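Local coordinates for Lmo2349 protein (Listeria monocytogenes, PDB 4GVO) that probably binds L-cystine, as the extracellular solute-binding component of an ABC transporter that imports it, at residues T126-G129 / A130-L133; A157-K161 / T162-D166; E206-L209 / S210-D214; Q218-D222 / D223-K227. All blocks are in the same frame, centred on the assembly; numbering follows the deposited sequence.

Interaction 1. Residues T126-G129 / A130-L133. With HIS (histidine), chain E.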
loop_
_atom_site.group_PDB
_atom_site.type_symbol
_atom_site.label_atom_id
_atom_site.label_comp_id
_atom_site.label_asym_id
_atom_site.label_seq_id
_atom_site.Cartn_x
_atom_site.Cartn_y
_atom_site.Cartn_z
ATOM N N THR A 126 -2.917 -10.716 -2.775
ATOM C CA THR A 126 -3.920 -9.757 -3.169
ATOM C C THR A 126 -3.361 -8.386 -3.493
ATOM O O THR A 126 -4.112 -7.509 -3.904
ATOM C CB THR A 126 -5.062 -9.601 -2.123
ATOM O OG1 THR A 126 -4.669 -8.747 -1.057
ATOM C CG2 THR A 126 -5.539 -10.977 -1.606
ATOM N N SER A 127 -2.048 -8.169 -3.309
ATOM C CA SER A 127 -1.514 -6.846 -3.567
ATOM C C SER A 127 -1.416 -6.576 -5.097
ATOM O O SER A 127 -1.286 -7.487 -5.932
ATOM C CB SER A 127 -0.126 -6.657 -2.986
ATOM O OG SER A 127 0.842 -7.501 -3.551
ATOM N N ASN A 128 -1.381 -5.286 -5.435
ATOM C CA ASN A 128 -1.135 -4.917 -6.815
ATOM C C ASN A 128 0.225 -5.441 -7.279
ATOM O O ASN A 128 0.365 -5.885 -8.415
ATOM C CB ASN A 128 -1.262 -3.433 -7.007
ATOM C CG ASN A 128 -1.304 -3.055 -8.482
ATOM O OD1 ASN A 128 -2.088 -3.646 -9.245
ATOM N ND2 ASN A 128 -0.471 -2.100 -8.883
ATOM N N GLY A 129 1.232 -5.403 -6.438
ATOM C CA GLY A 129 2.548 -5.880 -6.821
ATOM C C GLY A 129 2.529 -7.354 -7.186
ATOM O O GLY A 129 3.232 -7.792 -8.093
ATOM N N ALA A 130 1.734 -8.152 -6.474
ATOM C CA ALA A 130 1.600 -9.548 -6.839
ATOM C C ALA A 130 1.045 -9.710 -8.266
ATOM O O ALA A 130 1.477 -10.605 -8.983
ATOM C CB ALA A 130 0.734 -10.298 -5.797
ATOM N N LEU A 131 0.063 -8.901 -8.638
ATOM C CA LEU A 131 -0.519 -8.921 -9.959
ATOM C C LEU A 131 0.497 -8.513 -11.030
ATOM O O LEU A 131 0.585 -9.136 -12.091
ATOM C CB LEU A 131 -1.788 -8.066 -9.998
ATOM C CG LEU A 131 -2.496 -7.995 -11.347
ATOM C CD1 LEU A 131 -3.003 -9.401 -11.753
ATOM C CD2 LEU A 131 -3.606 -6.964 -11.331
ATOM N N VAL A 132 1.235 -7.441 -10.736
ATOM C CA VAL A 132 2.278 -6.947 -11.628
ATOM C C VAL A 132 3.274 -8.086 -11.867
ATOM O O VAL A 132 3.638 -8.366 -13.018
ATOM C CB VAL A 132 2.957 -5.705 -10.986
ATOM C CG1 VAL A 132 4.291 -5.365 -11.665
ATOM C CG2 VAL A 132 1.997 -4.513 -10.959
ATOM N N LEU A 133 3.711 -8.783 -10.821
ATOM C CA LEU A 133 4.606 -9.912 -10.996
ATOM C C LEU A 133 3.992 -11.079 -11.781
ATOM O O LEU A 133 4.646 -11.689 -12.592
ATOM C CB LEU A 133 5.084 -10.441 -9.637
ATOM C CG LEU A 133 6.011 -9.542 -8.824
ATOM C CD1 LEU A 133 6.063 -10.112 -7.384
ATOM C CD2 LEU A 133 7.384 -9.427 -9.527
HETATM N N HIS E . -0.101 -0.706 -2.388
HETATM C CA HIS E . -0.666 -2.079 -2.210
HETATM C C HIS E . -1.773 -2.383 -3.163
HETATM O O HIS E . -2.262 -1.453 -3.823
HETATM C CB HIS E . -1.159 -2.260 -0.785
HETATM C CG HIS E . -0.072 -2.706 0.145
HETATM N ND1 HIS E . 0.999 -1.935 0.388
HETATM C CD2 HIS E . 0.137 -3.915 0.849
HETATM C CE1 HIS E . 1.841 -2.608 1.212
HETATM N NE2 HIS E . 1.288 -3.796 1.503
HETATM O OXT HIS E . -2.172 -3.563 -3.289
#
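Ser127 and Ala130 meet at the start of a helix because chi1 of Ser127 (64°) puts OG between the backbone N and the carbonyl carbon. From there OG accepts the N-H of Ala130 at 3.1 Å. This is an N-cap bond. The same hydroxyl also has Ser124 O as a partner.

Asn128 CG is anti to the backbone N (chi1 -168°), which carries the amide along the flank of the helix to Val132. The two side chains cross at a slant, with Asn128 ND2 4.0 Å from Val132 CG2. The polar partner of ND2 is Glu78 OE1. The i to i+4 series starts with a weak bond from Leu131 N to Ser127 O and firms up with Val132 N to Asn128 O and Leu133 N to Gly129 O, both 2.9 Å.

The first turn also faces the ligand. Asn128 N donates to OXT of the bound histidine at 2.9 Å, with a nearly straight N-H...O angle of 164°. S-oxy cysteine, modelled in the same pocket, takes this N-H with its own OXT. The positive end of the helix dipole would probably favour the negative carboxylate. Arg83 and Glu78 N bind the histidine as well.

Residues 128-139 form the helix of a beta-alpha-beta unit between strands 120-123 and 145-148. Ala130 and Leu133 pack on strand 120-123. Val132 touches Leu193 and Ser194 of strand 191-202 and Ile169 of strand 168-170.

Interaction 2. Residues A157-K161 / T162-D166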
loop_
_atom_site.group_PDB
_atom_site.type_symbol
_atom_site.label_atom_id
_atom_site.label_comp_id
_atom_site.label_asym_id
_atom_site.label_seq_id
_atom_site.Cartn_x
_atom_site.Cartn_y
_atom_site.Cartn_z
ATOM N N ALA A 157 10.814 -10.166 4.548
ATOM C CA ALA A 157 12.183 -9.827 4.901
ATOM C C ALA A 157 12.979 -11.053 5.322
ATOM O O ALA A 157 14.142 -11.220 4.941
ATOM C CB ALA A 157 12.233 -8.791 6.045
ATOM N N ASN A 158 12.358 -11.901 6.136
ATOM C CA ASN A 158 13.034 -13.086 6.566
ATOM C C ASN A 158 13.301 -14.114 5.472
ATOM O O ASN A 158 14.319 -14.758 5.493
ATOM C CB ASN A 158 12.348 -13.692 7.808
ATOM C CG ASN A 158 12.687 -12.913 9.060
ATOM O OD1 ASN A 158 13.782 -13.087 9.587
ATOM N ND2 ASN A 158 11.788 -12.045 9.523
ATOM N N GLN A 159 12.397 -14.250 4.509
ATOM C CA GLN A 159 12.667 -15.132 3.426
ATOM C C GLN A 159 13.754 -14.555 2.507
ATOM O O GLN A 159 14.559 -15.337 1.968
ATOM C CB GLN A 159 11.415 -15.479 2.631
ATOM C CG GLN A 159 10.352 -16.180 3.440
ATOM C CD GLN A 159 9.389 -16.989 2.617
ATOM O OE1 GLN A 159 9.791 -17.587 1.590
ATOM N NE2 GLN A 159 8.111 -17.031 3.040
ATOM N N LEU A 160 13.867 -13.227 2.408
ATOM C CA LEU A 160 15.030 -12.673 1.664
ATOM C C LEU A 160 16.339 -12.926 2.426
ATOM O O LEU A 160 17.351 -13.292 1.849
ATOM C CB LEU A 160 14.876 -11.173 1.447
ATOM C CG LEU A 160 13.785 -10.764 0.443
ATOM C CD1 LEU A 160 13.578 -9.255 0.497
ATOM C CD2 LEU A 160 14.087 -11.249 -0.962
ATOM N N LYS A 161 16.287 -12.754 3.749
ATOM C CA LYS A 161 17.472 -12.922 4.607
ATOM C C LYS A 161 18.094 -14.291 4.410
ATOM O O LYS A 161 19.304 -14.412 4.303
ATOM C CB LYS A 161 17.082 -12.766 6.087
ATOM C CG LYS A 161 18.238 -12.826 7.075
ATOM C CD LYS A 161 17.775 -12.648 8.537
ATOM C CE LYS A 161 18.944 -12.568 9.526
ATOM N NZ LYS A 161 18.823 -11.581 10.658
ATOM N N THR A 162 17.252 -15.331 4.454
ATOM C CA THR A 162 17.730 -16.708 4.362
ATOM C C THR A 162 18.029 -17.190 2.968
ATOM O O THR A 162 18.605 -18.267 2.808
ATOM C CB THR A 162 16.722 -17.716 4.942
ATOM O OG1 THR A 162 15.521 -17.675 4.179
ATOM C CG2 THR A 162 16.395 -17.388 6.362
ATOM N N GLY A 163 17.644 -16.414 1.947
ATOM C CA GLY A 163 17.770 -16.840 0.592
ATOM C C GLY A 163 16.633 -17.719 0.088
ATOM O O GLY A 163 16.642 -18.141 -1.048
ATOM N N ARG A 164 15.632 -17.981 0.913
ATOM C CA ARG A 164 14.482 -18.769 0.467
ATOM C C ARG A 164 13.753 -18.058 -0.647
ATOM O O ARG A 164 13.171 -18.693 -1.518
ATOM C CB ARG A 164 13.456 -19.012 1.598
ATOM C CG ARG A 164 13.872 -19.956 2.684
ATOM C CD ARG A 164 12.953 -19.811 3.877
ATOM N NE ARG A 164 11.640 -20.314 3.569
ATOM C CZ ARG A 164 10.559 -20.101 4.331
ATOM N NH1 ARG A 164 10.609 -19.338 5.430
ATOM N NH2 ARG A 164 9.384 -20.627 3.978
ATOM N N ALA A 165 13.738 -16.733 -0.579
ATOM C CA ALA A 165 13.260 -15.894 -1.675
ATOM C C ALA A 165 14.455 -15.138 -2.236
ATOM O O ALA A 165 15.286 -14.670 -1.474
ATOM C CB ALA A 165 12.196 -14.902 -1.215
ATOM N N ASP A 166 14.497 -14.960 -3.562
ATOM C CA ASP A 166 15.524 -14.177 -4.232
ATOM C C ASP A 166 15.164 -12.680 -4.312
ATOM O O ASP A 166 16.037 -11.822 -4.354
ATOM C CB ASP A 166 15.700 -14.746 -5.622
ATOM C CG ASP A 166 16.258 -16.165 -5.596
ATOM O OD1 ASP A 166 17.486 -16.285 -5.388
ATOM O OD2 ASP A 166 15.451 -17.120 -5.751
HETATM O O HOH W 1 12.693 -17.676 6.126
HETATM O O HOH W 2 17.607 -13.329 -0.875
#
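Gln159 and Arg164 stack flat on each other near the end of helix 156-162. The amide and guanidinium planes are only 1° apart. Gln159 CD sits over the centre of the guanidinium, 3.7 Å from Arg164 CZ. The Arg164 chain bends at chi3 (69°), which lays its end across the glutamine. Arg164 has a second conformer, so the stack describes one of two positions.

The glutamine side is buried and well fixed. Gln159 OE1 accepts from Arg120 NH1, and NE2 donates to Asn154 O. Next to it, Gln159 CB packs on Ala165 CB at 4.0 Å. Leu160 CD2 closes in on the same methyl at 4.1 Å. Ala165 also rests on Arg120 and Ile122 of strand 120-123.

Gly163 is the first residue to leave helical angles, and its positive phi turns the chain away. Gly163 N binds Leu160 O at 3.1 Å. Ala165 N reaches back to Gln159 O at 3.0 Å, from well above the carbonyl plane. Thr162 OG1 accepts from Arg164 N at 3.3 Å, which makes an ST turn.

The outer side is looser. Thr162, Gly163 and Arg164 are exposed there, and water does part of the joining. One water accepts from Arg164 NH1 at the guanidinium edge and donates weakly to Asn158 O. Arg164 NH1 also binds Asn154 OD1. A second water bridges the end of the helix to the chain leaving it, donating to Leu160 O and to Ala165 O, each at 2.7 Å.

Interaction 3. Residues E206-L209 / S210-D214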
loop_
_atom_site.group_PDB
_atom_site.type_symbol
_atom_site.label_atom_id
_atom_site.label_comp_id
_atom_site.label_asym_id
_atom_site.label_seq_id
_atom_site.Cartn_x
_atom_site.Cartn_y
_atom_site.Cartn_z
ATOM N N GLU A 206 -21.215 4.548 -4.155
ATOM C CA GLU A 206 -20.876 5.551 -3.119
ATOM C C GLU A 206 -20.291 6.841 -3.681
ATOM O O GLU A 206 -19.294 7.377 -3.211
ATOM C CB GLU A 206 -19.967 4.951 -2.024
ATOM C CG GLU A 206 -20.570 3.809 -1.264
ATOM C CD GLU A 206 -19.693 3.347 -0.131
ATOM O OE1 GLU A 206 -18.626 2.781 -0.431
ATOM O OE2 GLU A 206 -20.025 3.601 1.038
ATOM N N THR A 207 -20.915 7.326 -4.742
ATOM C CA THR A 207 -20.445 8.518 -5.420
ATOM C C THR A 207 -20.511 9.799 -4.602
ATOM O O THR A 207 -19.607 10.606 -4.659
ATOM C CB THR A 207 -21.127 8.675 -6.766
ATOM O OG1 THR A 207 -22.543 8.712 -6.578
ATOM C CG2 THR A 207 -20.740 7.520 -7.717
ATOM N N LYS A 208 -21.504 9.922 -3.745
ATOM C CA LYS A 208 -21.618 11.103 -2.918
ATOM C C LYS A 208 -20.502 11.127 -1.910
ATOM O O LYS A 208 -19.821 12.144 -1.746
ATOM C CB LYS A 208 -23.019 11.173 -2.221
ATOM C CG LYS A 208 -23.165 12.339 -1.268
ATOM C CD LYS A 208 -24.576 12.487 -0.738
ATOM C CE LYS A 208 -24.633 13.609 0.287
ATOM N NZ LYS A 208 -25.980 13.709 0.909
ATOM N N LEU A 209 -20.315 10.016 -1.229
ATOM C CA LEU A 209 -19.206 9.916 -0.254
ATOM C C LEU A 209 -17.851 10.164 -0.912
ATOM O O LEU A 209 -17.002 10.883 -0.380
ATOM C CB LEU A 209 -19.230 8.571 0.439
ATOM C CG LEU A 209 -18.120 8.237 1.426
ATOM C CD1 LEU A 209 -18.127 9.267 2.554
ATOM C CD2 LEU A 209 -18.331 6.817 1.959
ATOM N N SER A 210 -17.634 9.582 -2.088
ATOM C CA SER A 210 -16.362 9.776 -2.799
ATOM C C SER A 210 -16.098 11.255 -3.090
ATOM O O SER A 210 -14.961 11.754 -2.904
ATOM C CB SER A 210 -16.366 8.947 -4.084
ATOM O OG SER A 210 -15.080 8.910 -4.627
ATOM N N LYS A 211 -17.142 11.960 -3.540
ATOM C CA LYS A 211 -17.017 13.399 -3.796
ATOM C C LYS A 211 -16.665 14.188 -2.525
ATOM O O LYS A 211 -15.824 15.096 -2.586
ATOM C CB LYS A 211 -18.295 13.916 -4.423
ATOM C CG LYS A 211 -18.256 15.351 -4.890
ATOM C CD LYS A 211 -19.596 15.743 -5.487
ATOM C CE LYS A 211 -19.714 17.251 -5.669
ATOM N NZ LYS A 211 -21.057 17.635 -6.216
ATOM N N LYS A 212 -17.307 13.834 -1.408
ATOM C CA LYS A 212 -17.053 14.481 -0.118
ATOM C C LYS A 212 -15.614 14.238 0.312
ATOM O O LYS A 212 -14.919 15.152 0.781
ATOM C CB LYS A 212 -18.058 14.025 0.948
ATOM C CG LYS A 212 -19.506 14.448 0.666
ATOM C CD LYS A 212 -19.785 15.873 1.043
ATOM C CE LYS A 212 -21.272 16.198 0.881
ATOM N NZ LYS A 212 -21.553 17.584 1.315
ATOM N N VAL A 213 -15.163 13.008 0.180
ATOM C CA VAL A 213 -13.776 12.677 0.510
ATOM C C VAL A 213 -12.823 13.528 -0.322
ATOM O O VAL A 213 -11.820 14.036 0.190
ATOM C CB VAL A 213 -13.522 11.141 0.349
ATOM C CG1 VAL A 213 -12.021 10.771 0.355
ATOM C CG2 VAL A 213 -14.283 10.396 1.441
ATOM N N ASP A 214 -13.083 13.643 -1.630
ATOM C CA ASP A 214 -12.247 14.487 -2.500
ATOM C C ASP A 214 -12.249 15.939 -2.072
ATOM O O ASP A 214 -11.205 16.561 -2.090
ATOM C CB ASP A 214 -12.707 14.423 -3.972
ATOM C CG ASP A 214 -12.311 13.144 -4.657
ATOM O OD1 ASP A 214 -11.218 12.642 -4.276
ATOM O OD2 ASP A 214 -13.004 12.737 -5.650
#
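Leu209 and Val213 touch one turn apart on the buried side of the helix. Leu209 CD1 meets Val213 CG2 at 4.2 Å, and the two side chains slant across each other. Their backbones are joined too: Val213 N gives a nearly straight bond to Leu209 O at 2.9 Å.

The other acceptors of this first turn are satisfied in the same way. Glu206 O takes the N-H of Ser210 at 3.0 Å. Thr207 O takes that of Lys211, and Lys208 O that of Lys212. This is the unbroken i to i+4 pattern of an alpha helix. Glu206 holds the N-cap position of helix 207-222, and its carboxylate turns away from the turn. OE1 instead accepts from Gly203 N, which ties the cap to the chain just before it. Two turns on, Asp214 OD1 accepts from Asn90 ND2 and Val92 N, and OD2 from Asp91 N.

Lysines line another side. Chi1 of Lys212 (-65°) sets CG beside the backbone N, 3.4 Å from Lys208 O. The bend at chi2 (-80°) then turns the rest of the chain, and the CE atoms of Lys208 and Lys212 come within 4.3 Å. Lys208 NZ and Lys212 NZ stay 5.9 Å apart. Both lysines and Leu209 pack on Tyr49 of strand 49-55, a residue of the sodium site. Val213 packs on Phe200, and Leu209 and Ser210 on Leu202, both in strand 191-202.

Interaction 4. Residues Q218-D222 / D223-K227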
loop_
_atom_site.group_PDB
_atom_site.type_symbol
_atom_site.label_atom_id
_atom_site.label_comp_id
_atom_site.label_asym_id
_atom_site.label_seq_id
_atom_site.Cartn_x
_atom_site.Cartn_y
_atom_site.Cartn_z
ATOM N N GLN A 218 -8.848 17.614 -0.884
ATOM C CA GLN A 218 -8.325 18.781 -1.580
ATOM C C GLN A 218 -8.040 19.914 -0.600
ATOM O O GLN A 218 -7.060 20.614 -0.737
ATOM C CB GLN A 218 -9.315 19.262 -2.642
ATOM C CG GLN A 218 -8.707 20.312 -3.557
ATOM C CD GLN A 218 -7.540 19.719 -4.347
ATOM O OE1 GLN A 218 -7.712 18.728 -5.060
ATOM N NE2 GLN A 218 -6.362 20.306 -4.221
ATOM N N SER A 219 -8.906 20.105 0.394
ATOM C CA SER A 219 -8.636 21.155 1.391
ATOM C C SER A 219 -7.413 20.842 2.251
ATOM O O SER A 219 -6.686 21.744 2.658
ATOM C CB SER A 219 -9.867 21.432 2.261
ATOM O OG SER A 219 -10.148 20.399 3.163
ATOM N N ILE A 220 -7.164 19.568 2.515
ATOM C CA ILE A 220 -5.974 19.106 3.213
ATOM C C ILE A 220 -4.705 19.352 2.401
ATOM O O ILE A 220 -3.662 19.702 2.951
ATOM C CB ILE A 220 -6.174 17.629 3.601
ATOM C CG1 ILE A 220 -7.262 17.524 4.689
ATOM C CG2 ILE A 220 -4.889 16.936 4.060
ATOM C CD1 ILE A 220 -7.851 16.125 4.848
ATOM N N ILE A 221 -4.788 19.130 1.103
ATOM C CA ILE A 221 -3.698 19.529 0.217
ATOM C C ILE A 221 -3.496 21.045 0.264
ATOM O O ILE A 221 -2.359 21.536 0.440
ATOM C CB ILE A 221 -3.971 19.022 -1.213
ATOM C CG1 ILE A 221 -3.754 17.503 -1.257
ATOM C CG2 ILE A 221 -3.087 19.793 -2.220
ATOM C CD1 ILE A 221 -4.335 16.855 -2.508
ATOM N N ASP A 222 -4.575 21.771 0.120
ATOM C CA ASP A 222 -4.506 23.211 -0.170
ATOM C C ASP A 222 -3.951 24.020 1.011
ATOM O O ASP A 222 -3.296 25.056 0.811
ATOM C CB ASP A 222 -5.859 23.776 -0.579
ATOM C CG ASP A 222 -6.315 23.322 -1.968
ATOM O OD1 ASP A 222 -5.538 22.691 -2.683
ATOM O OD2 ASP A 222 -7.469 23.574 -2.349
ATOM N N ASP A 223 -4.200 23.542 2.233
ATOM C CA ASP A 223 -3.689 24.215 3.413
ATOM C C ASP A 223 -2.332 23.725 3.944
ATOM O O ASP A 223 -1.870 24.210 4.981
ATOM C CB ASP A 223 -4.763 24.304 4.502
ATOM C CG ASP A 223 -4.982 23.010 5.256
ATOM O OD1 ASP A 223 -4.213 22.050 5.043
ATOM O OD2 ASP A 223 -5.925 22.987 6.080
ATOM N N GLY A 224 -1.691 22.811 3.205
ATOM C CA GLY A 224 -0.387 22.317 3.555
ATOM C C GLY A 224 -0.388 21.149 4.515
ATOM O O GLY A 224 0.668 20.656 4.873
ATOM N N THR A 225 -1.565 20.669 4.876
ATOM C CA THR A 225 -1.669 19.556 5.842
ATOM C C THR A 225 -1.118 18.257 5.240
ATOM O O THR A 225 -0.453 17.492 5.942
ATOM C CB THR A 225 -3.120 19.399 6.351
ATOM O OG1 THR A 225 -3.468 20.631 6.997
ATOM C CG2 THR A 225 -3.241 18.227 7.356
ATOM N N LEU A 226 -1.353 17.974 3.964
ATOM C CA LEU A 226 -0.833 16.727 3.415
ATOM C C LEU A 226 0.669 16.732 3.379
ATOM O O LEU A 226 1.292 15.692 3.607
ATOM C CB LEU A 226 -1.418 16.393 2.049
ATOM C CG LEU A 226 -1.319 14.902 1.657
ATOM C CD1 LEU A 226 -2.259 14.065 2.510
ATOM C CD2 LEU A 226 -1.638 14.725 0.180
ATOM N N LYS A 227 1.257 17.890 3.068
ATOM C CA LYS A 227 2.722 18.004 3.147
ATOM C C LYS A 227 3.268 17.633 4.531
ATOM O O LYS A 227 4.218 16.858 4.668
ATOM C CB LYS A 227 3.174 19.404 2.742
ATOM C CG LYS A 227 4.652 19.670 2.943
ATOM C CD LYS A 227 5.473 18.848 1.991
ATOM C CE LYS A 227 7.015 18.884 2.284
ATOM N NZ LYS A 227 7.410 18.260 3.587
HETATM O O HOH W 3 -0.224 19.789 1.259
#
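An Asx turn and a glycine join helix 207-222 to helix 225-234, and Asp223 and Gly224 make the corner. Asp223 N still binds the earlier helix, at Ser219 O, 3.1 Å away. Gly224 has positive phi (86°) and gives its N-H to Ile221 O at 3.1 Å. It is also the N-cap residue of the second helix.

Chi1 of Asp223 (77°) folds the carboxylate back over its own backbone. OD1 then accepts from Thr225 N at 3.0 Å, the Asx-turn bond. Thr225 OG1 also points at Asp223 OD1, at an unusually short 2.5 Å, so its exact length is doubtful. Both donors come from the same face of the carboxylate. OD2 makes a salt bridge to Arg45, so both oxygens are held.

Leu226 N closes the turn on Ile220 O at 3.1 Å, approaching from above the carbonyl plane. A water links the two helices: it donates to Ile221 O and accepts from Lys227 N.

Apolar atoms fill the inside of the corner. Ile220 CG2 touches Thr225 CB at 3.8 Å and Leu226 CB at 4.0 Å. Ile221 and Leu226 run side by side, with CG1 of the first 3.8 Å from CD2 of the second.

The corner packs against helix 34-44. Ile220 touches Glu41 and Ile42 of that helix, and Leu226 touches Tyr34 and Leu38. Leu226 also reaches Tyr243, and Ile221 reaches Val92.

In the fold
All four contacts are local, within or at the ends of helices. Interaction 1 is the buried one and holds part of the ligand pocket; the other three are partly buried and farther out. Interactions 1 and 2 both pack on strand 120-123, with centres about 19 Å apart. Interactions 3 and 4 share helix 207-222, with centres about 17 Å apart, and lie across the chain's centre from interaction 2. The chemistry follows position. Interactions 1 and 3 are helix starts, one capped by a serine hydroxyl. Interactions 2 and 4 are helix ends turned by a glycine, with bridging water and a side-chain oxygen that accepts two residues on.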